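Local coordinates for DNA replication regulator protein HobA (Helicobacter pylori, PDB 2UVP) that is required for initiation of DNA replication and increases the binding of DnaA to the oriC region, at residues L56-D61 with L86-F91; P116-V121 with L133-P138. All blocks are in the same frame, centred on the assembly; numbering follows the deposited sequence.

Contact 1 of 2, residues L56-D61 with L86-F91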
loop_
_atom_site.group_PDB
_atom_site.type_symbol
_atom_site.label_atom_id
_atom_site.label_comp_id
_atom_site.label_asym_id
_atom_site.label_seq_id
_atom_site.Cartn_x
_atom_site.Cartn_y
_atom_site.Cartn_z
ATOM N N LEU A 56 -13.482 -4.745 14.526
ATOM C CA LEU A 56 -12.131 -4.902 15.062
ATOM C C LEU A 56 -11.191 -3.987 14.303
ATOM O O LEU A 56 -11.074 -4.080 13.070
ATOM C CB LEU A 56 -11.644 -6.356 14.944
ATOM C CG LEU A 56 -12.406 -7.390 15.767
ATOM C CD1 LEU A 56 -11.969 -8.772 15.328
ATOM C CD2 LEU A 56 -12.128 -7.170 17.249
ATOM N N LEU A 57 -10.552 -3.076 15.029
ATOM C CA LEU A 57 -9.626 -2.137 14.405
ATOM C C LEU A 57 -8.249 -2.659 14.759
ATOM O O LEU A 57 -7.816 -2.564 15.916
ATOM C CB LEU A 57 -9.832 -0.711 14.942
ATOM C CG LEU A 57 -10.939 0.126 14.260
ATOM C CD1 LEU A 57 -12.290 -0.528 14.301
ATOM C CD2 LEU A 57 -10.956 1.521 14.930
ATOM N N VAL A 58 -7.563 -3.205 13.764
ATOM C CA VAL A 58 -6.358 -3.988 14.018
ATOM C C VAL A 58 -5.114 -3.161 13.734
ATOM O O VAL A 58 -4.976 -2.536 12.669
ATOM C CB VAL A 58 -6.331 -5.304 13.156
ATOM C CG1 VAL A 58 -5.208 -6.224 13.642
ATOM C CG2 VAL A 58 -7.658 -6.067 13.260
ATOM N N SER A 59 -4.184 -3.163 14.688
ATOM C CA SER A 59 -2.917 -2.471 14.519
ATOM C C SER A 59 -1.772 -3.375 14.993
ATOM O O SER A 59 -2.001 -4.336 15.752
ATOM C CB SER A 59 -2.900 -1.150 15.312
ATOM O OG SER A 59 -3.141 -1.365 16.690
ATOM N N ALA A 60 -0.556 -3.046 14.564
ATOM C CA ALA A 60 0.655 -3.815 14.965
ATOM C C ALA A 60 1.858 -2.919 14.897
ATOM O O ALA A 60 1.889 -1.956 14.110
ATOM C CB ALA A 60 0.859 -5.013 14.057
ATOM N N ASP A 61 2.887 -3.264 15.669
ATOM C CA ASP A 61 4.151 -2.541 15.600
ATOM C C ASP A 61 4.860 -2.742 14.249
ATOM O O ASP A 61 4.437 -3.570 13.430
ATOM C CB ASP A 61 5.036 -2.865 16.836
ATOM C CG ASP A 61 5.608 -4.283 16.829
ATOM O OD1 ASP A 61 5.689 -4.936 15.767
ATOM O OD2 ASP A 61 6.025 -4.740 17.915
ATOM N N LEU A 86 -16.474 -10.451 7.937
ATOM C CA LEU A 86 -16.271 -9.952 9.308
ATOM C C LEU A 86 -15.854 -8.501 9.327
ATOM O O LEU A 86 -15.195 -8.036 8.409
ATOM C CB LEU A 86 -15.269 -10.808 10.078
ATOM C CG LEU A 86 -15.658 -12.266 10.262
ATOM C CD1 LEU A 86 -14.390 -12.996 10.668
ATOM C CD2 LEU A 86 -16.737 -12.383 11.348
ATOM N N SER A 87 -16.290 -7.778 10.363
ATOM C CA SER A 87 -16.033 -6.355 10.440
ATOM C C SER A 87 -14.612 -6.092 10.988
ATOM O O SER A 87 -14.417 -5.914 12.191
ATOM C CB SER A 87 -17.098 -5.681 11.306
ATOM O OG SER A 87 -16.856 -4.291 11.369
ATOM N N VAL A 88 -13.628 -6.070 10.082
ATOM C CA VAL A 88 -12.214 -5.991 10.438
ATOM C C VAL A 88 -11.602 -4.862 9.621
ATOM O O VAL A 88 -11.822 -4.763 8.402
ATOM C CB VAL A 88 -11.469 -7.319 10.123
ATOM C CG1 VAL A 88 -9.985 -7.267 10.605
ATOM C CG2 VAL A 88 -12.189 -8.530 10.723
ATOM N N ILE A 89 -10.855 -4.000 10.296
ATOM C CA ILE A 89 -10.289 -2.811 9.685
ATOM C C ILE A 89 -8.794 -2.751 9.973
ATOM O O ILE A 89 -8.363 -3.053 11.093
ATOM C CB ILE A 89 -10.967 -1.544 10.254
ATOM C CG1 ILE A 89 -12.443 -1.462 9.805
ATOM C CG2 ILE A 89 -10.199 -0.273 9.906
ATOM C CD1 ILE A 89 -13.361 -1.633 10.921
ATOM N N ASP A 90 -8.013 -2.376 8.953
ATOM C CA ASP A 90 -6.592 -2.108 9.105
ATOM C C ASP A 90 -6.430 -0.714 9.726
ATOM O O ASP A 90 -6.532 0.311 9.045
ATOM C CB ASP A 90 -5.878 -2.209 7.750
ATOM C CG ASP A 90 -4.380 -1.919 7.837
ATOM O OD1 ASP A 90 -3.911 -1.347 8.848
ATOM O OD2 ASP A 90 -3.682 -2.253 6.846
ATOM N N PHE A 91 -6.191 -0.685 11.034
ATOM C CA PHE A 91 -6.063 0.567 11.749
ATOM C C PHE A 91 -4.743 1.277 11.441
ATOM O O PHE A 91 -4.728 2.512 11.328
ATOM C CB PHE A 91 -6.259 0.328 13.259
ATOM C CG PHE A 91 -6.294 1.594 14.088
ATOM C CD1 PHE A 91 -7.087 2.670 13.716
ATOM C CD2 PHE A 91 -5.578 1.673 15.281
ATOM C CE1 PHE A 91 -7.123 3.838 14.489
ATOM C CE2 PHE A 91 -5.612 2.833 16.066
ATOM C CZ PHE A 91 -6.392 3.916 15.665
#
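Leu56, Leu57 and Val58 pair in parallel with Val88, Ile89 and Asp90, joining the two strands of a right-handed beta-alpha-beta unit whose crossover is helix 65-75. In the five-stranded parallel sheet, strand 88-90 is the outermost strand on its side within the chain.

Four backbone hydrogen bonds make the ladder. Leu56 N gives to Ser87 O (2.8 Å) at the centre of an inverse gamma turn, and Leu56 O receives Ile89 N. Val58 N gives to Ile89 O almost straight (173° at the hydrogen), while Phe91 N reaches Val58 O at a more bent 144°, where strand 88-90 has already ended. Val88 CA adds a CA-H...O contact to Leu56 O.

Apolar contacts divide between the two faces. Val58 CG2 meets Val88 CG1 at 3.7 Å on the face where helix 65-75 packs, Leu68 against Val58 and Leu72 against Val88. On the other face, the side chains of Leu57 and Ile89 lie side by side, their CD1 atoms 3.7 Å apart.

With CG anti to the backbone N (chi1 -174°), the Phe91 ring lies beside Ser59, whose CB sits at the ring edge, near the ring plane and 3.9 Å from Phe91 CD2.

Contact 2 of 2, residues P116-V121 with L133-P138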
loop_
_atom_site.group_PDB
_atom_site.type_symbol
_atom_site.label_atom_id
_atom_site.label_comp_id
_atom_site.label_asym_id
_atom_site.label_seq_id
_atom_site.Cartn_x
_atom_site.Cartn_y
_atom_site.Cartn_z
ATOM N N PRO A 116 -16.438 0.004 17.956
ATOM C CA PRO A 116 -15.092 -0.500 17.663
ATOM C C PRO A 116 -14.437 -1.195 18.855
ATOM O O PRO A 116 -14.764 -0.904 19.999
ATOM C CB PRO A 116 -14.321 0.774 17.334
ATOM C CG PRO A 116 -14.948 1.796 18.290
ATOM C CD PRO A 116 -16.416 1.447 18.287
ATOM N N MET A 117 -13.506 -2.099 18.557
ATOM C CA MET A 117 -12.622 -2.682 19.559
ATOM C C MET A 117 -11.238 -2.659 18.934
ATOM O O MET A 117 -11.097 -3.010 17.754
ATOM C CB MET A 117 -13.041 -4.120 19.908
ATOM C CG MET A 117 -11.983 -4.872 20.714
ATOM S SD MET A 117 -12.396 -6.590 21.086
ATOM C CE MET A 117 -13.506 -6.374 22.470
ATOM N N PHE A 118 -10.241 -2.212 19.697
ATOM C CA PHE A 118 -8.869 -2.142 19.204
ATOM C C PHE A 118 -8.172 -3.458 19.442
ATOM O O PHE A 118 -8.140 -3.945 20.574
ATOM C CB PHE A 118 -8.076 -1.048 19.902
ATOM C CG PHE A 118 -8.570 0.329 19.613
ATOM C CD1 PHE A 118 -8.397 0.899 18.356
ATOM C CD2 PHE A 118 -9.193 1.064 20.608
ATOM C CE1 PHE A 118 -8.854 2.200 18.088
ATOM C CE2 PHE A 118 -9.661 2.365 20.354
ATOM C CZ PHE A 118 -9.491 2.932 19.098
ATOM N N TRP A 119 -7.603 -4.029 18.393
ATOM C CA TRP A 119 -6.798 -5.250 18.549
ATOM C C TRP A 119 -5.396 -4.866 18.170
ATOM O O TRP A 119 -5.121 -4.557 17.001
ATOM C CB TRP A 119 -7.311 -6.329 17.614
ATOM C CG TRP A 119 -6.577 -7.641 17.622
ATOM C CD1 TRP A 119 -5.420 -7.975 18.303
ATOM C CD2 TRP A 119 -6.957 -8.798 16.883
ATOM N NE1 TRP A 119 -5.075 -9.284 18.021
ATOM C CE2 TRP A 119 -5.994 -9.804 17.144
ATOM C CE3 TRP A 119 -8.009 -9.076 16.004
ATOM C CZ2 TRP A 119 -6.084 -11.083 16.591
ATOM C CZ3 TRP A 119 -8.106 -10.336 15.454
ATOM C CH2 TRP A 119 -7.137 -11.336 15.751
ATOM N N HIS A 120 -4.495 -4.830 19.151
ATOM C CA HIS A 120 -3.144 -4.355 18.848
ATOM C C HIS A 120 -2.146 -5.447 19.162
ATOM O O HIS A 120 -2.272 -6.112 20.192
ATOM C CB HIS A 120 -2.788 -3.078 19.617
ATOM C CG HIS A 120 -1.384 -2.628 19.382
ATOM N ND1 HIS A 120 -0.995 -1.984 18.224
ATOM C CD2 HIS A 120 -0.250 -2.824 20.104
ATOM C CE1 HIS A 120 0.304 -1.748 18.275
ATOM N NE2 HIS A 120 0.782 -2.288 19.384
ATOM N N VAL A 121 -1.152 -5.598 18.290
ATOM C CA VAL A 121 -0.085 -6.581 18.493
ATOM C C VAL A 121 1.284 -5.936 18.535
ATOM O O VAL A 121 1.729 -5.314 17.565
ATOM C CB VAL A 121 -0.085 -7.649 17.376
ATOM C CG1 VAL A 121 0.978 -8.712 17.676
ATOM C CG2 VAL A 121 -1.481 -8.260 17.259
ATOM N N LEU A 133 -5.204 3.267 23.366
ATOM C CA LEU A 133 -5.352 1.940 23.939
ATOM C C LEU A 133 -5.715 2.025 25.421
ATOM O O LEU A 133 -6.376 1.137 25.945
ATOM C CB LEU A 133 -4.086 1.115 23.695
ATOM C CG LEU A 133 -3.773 0.866 22.209
ATOM C CD1 LEU A 133 -2.513 0.050 22.072
ATOM C CD2 LEU A 133 -4.932 0.203 21.472
ATOM N N LEU A 134 -5.293 3.113 26.065
ATOM C CA LEU A 134 -5.651 3.429 27.460
ATOM C C LEU A 134 -7.112 3.867 27.643
ATOM O O LEU A 134 -7.611 3.935 28.778
ATOM C CB LEU A 134 -4.724 4.532 27.977
ATOM C CG LEU A 134 -3.674 4.295 29.075
ATOM C CD1 LEU A 134 -3.309 2.830 29.310
ATOM C CD2 LEU A 134 -2.427 5.120 28.802
ATOM N N SER A 135 -7.785 4.162 26.530
ATOM C CA SER A 135 -9.136 4.722 26.552
ATOM C C SER A 135 -10.222 3.732 26.999
ATOM O O SER A 135 -9.929 2.586 27.337
ATOM C CB SER A 135 -9.483 5.331 25.188
ATOM O OG SER A 135 -9.821 4.329 24.241
ATOM N N LYS A 136 -11.467 4.205 27.004
ATOM C CA LYS A 136 -12.638 3.429 27.408
ATOM C C LYS A 136 -12.983 2.358 26.376
ATOM O O LYS A 136 -13.656 1.375 26.698
ATOM C CB LYS A 136 -13.873 4.343 27.582
ATOM C CG LYS A 136 -13.573 5.837 27.795
ATOM C CD LYS A 136 -13.368 6.575 26.453
ATOM C CE LYS A 136 -12.363 7.720 26.582
ATOM N NZ LYS A 136 -11.071 7.287 27.190
ATOM N N ILE A 137 -12.542 2.556 25.133
ATOM C CA ILE A 137 -12.926 1.662 24.044
ATOM C C ILE A 137 -12.394 0.259 24.368
ATOM O O ILE A 137 -11.285 0.125 24.875
ATOM C CB ILE A 137 -12.438 2.164 22.645
ATOM C CG1 ILE A 137 -13.209 3.418 22.207
ATOM C CG2 ILE A 137 -12.682 1.111 21.553
ATOM C CD1 ILE A 137 -12.669 4.720 22.734
ATOM N N PRO A 138 -13.210 -0.777 24.124
ATOM C CA PRO A 138 -12.786 -2.157 24.327
ATOM C C PRO A 138 -11.527 -2.477 23.526
ATOM O O PRO A 138 -11.281 -1.855 22.484
ATOM C CB PRO A 138 -13.975 -2.961 23.805
ATOM C CG PRO A 138 -15.144 -2.044 23.939
ATOM C CD PRO A 138 -14.608 -0.691 23.654
#
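Phe118 chi1 (-66°) sets CG anti to the carbonyl carbon, and the ring then turns so that CE2 lies 3.5 Å from Ile137 CG2, itself anti to the backbone N of Ile137; the two side chains cross obliquely. Ile137 CB also lies close to Phe118 CE2, and the same CG2 methyl comes within 3.3 Å of Pro116 O.

Leu133 divides its two methyls between two strand residues. Its CD2 packs on Phe118 CB at 3.7 Å, whereas CD1 is 4.0 Å from His120 CG, the leucine and histidine side chains crossing at about a right angle. The polar ring atoms of His120 are engaged elsewhere: ND1 with Ser59 OG, NE2 with Lys123 O.

The loop closes a beta-alpha-beta crossover from strand 116-121 to the neighbouring parallel strand 139-143: helix 127-133 ends at Leu133, and the loop carries the chain back to the sheet. Here Phe118 N donates to Pro138 O (3.0 Å, 160° at the hydrogen), beginning the pairing that Phe118 continues with Phe140. Met117 CA makes a CA-H...O contact with the same oxygen.

Ser135 OG hydrogen-bonds back to Ile132 O in helix 127-133 and weakly accepts Ile137 N. On the strand, Met117 bends at chi3 (-80°), which puts its CE methyl 3.7 Å from Pro138 CB.

How the contacts relate
Both segments of contact 1 precede those of contact 2 in the sequence, and the centres of the contacts are 10 Å apart. They share one parallel sheet, in which strand 55-60 lies between strands 88-90 and 116-121; contact 1 joins it to the outer neighbour, while contact 2 lies on the far side of strand 116-121, at the approach to strand 139-143. A backbone hydrogen bond connects the two, Leu57 N lying 2.8 Å from Met117 O. The rings of Phe91 and Phe118 also meet, their planes at about 45°. Together the contacts tie neighbouring strands 88-90, 55-60 and 116-121, and the approach to 139-143, into the parallel sheet of the HobA fold.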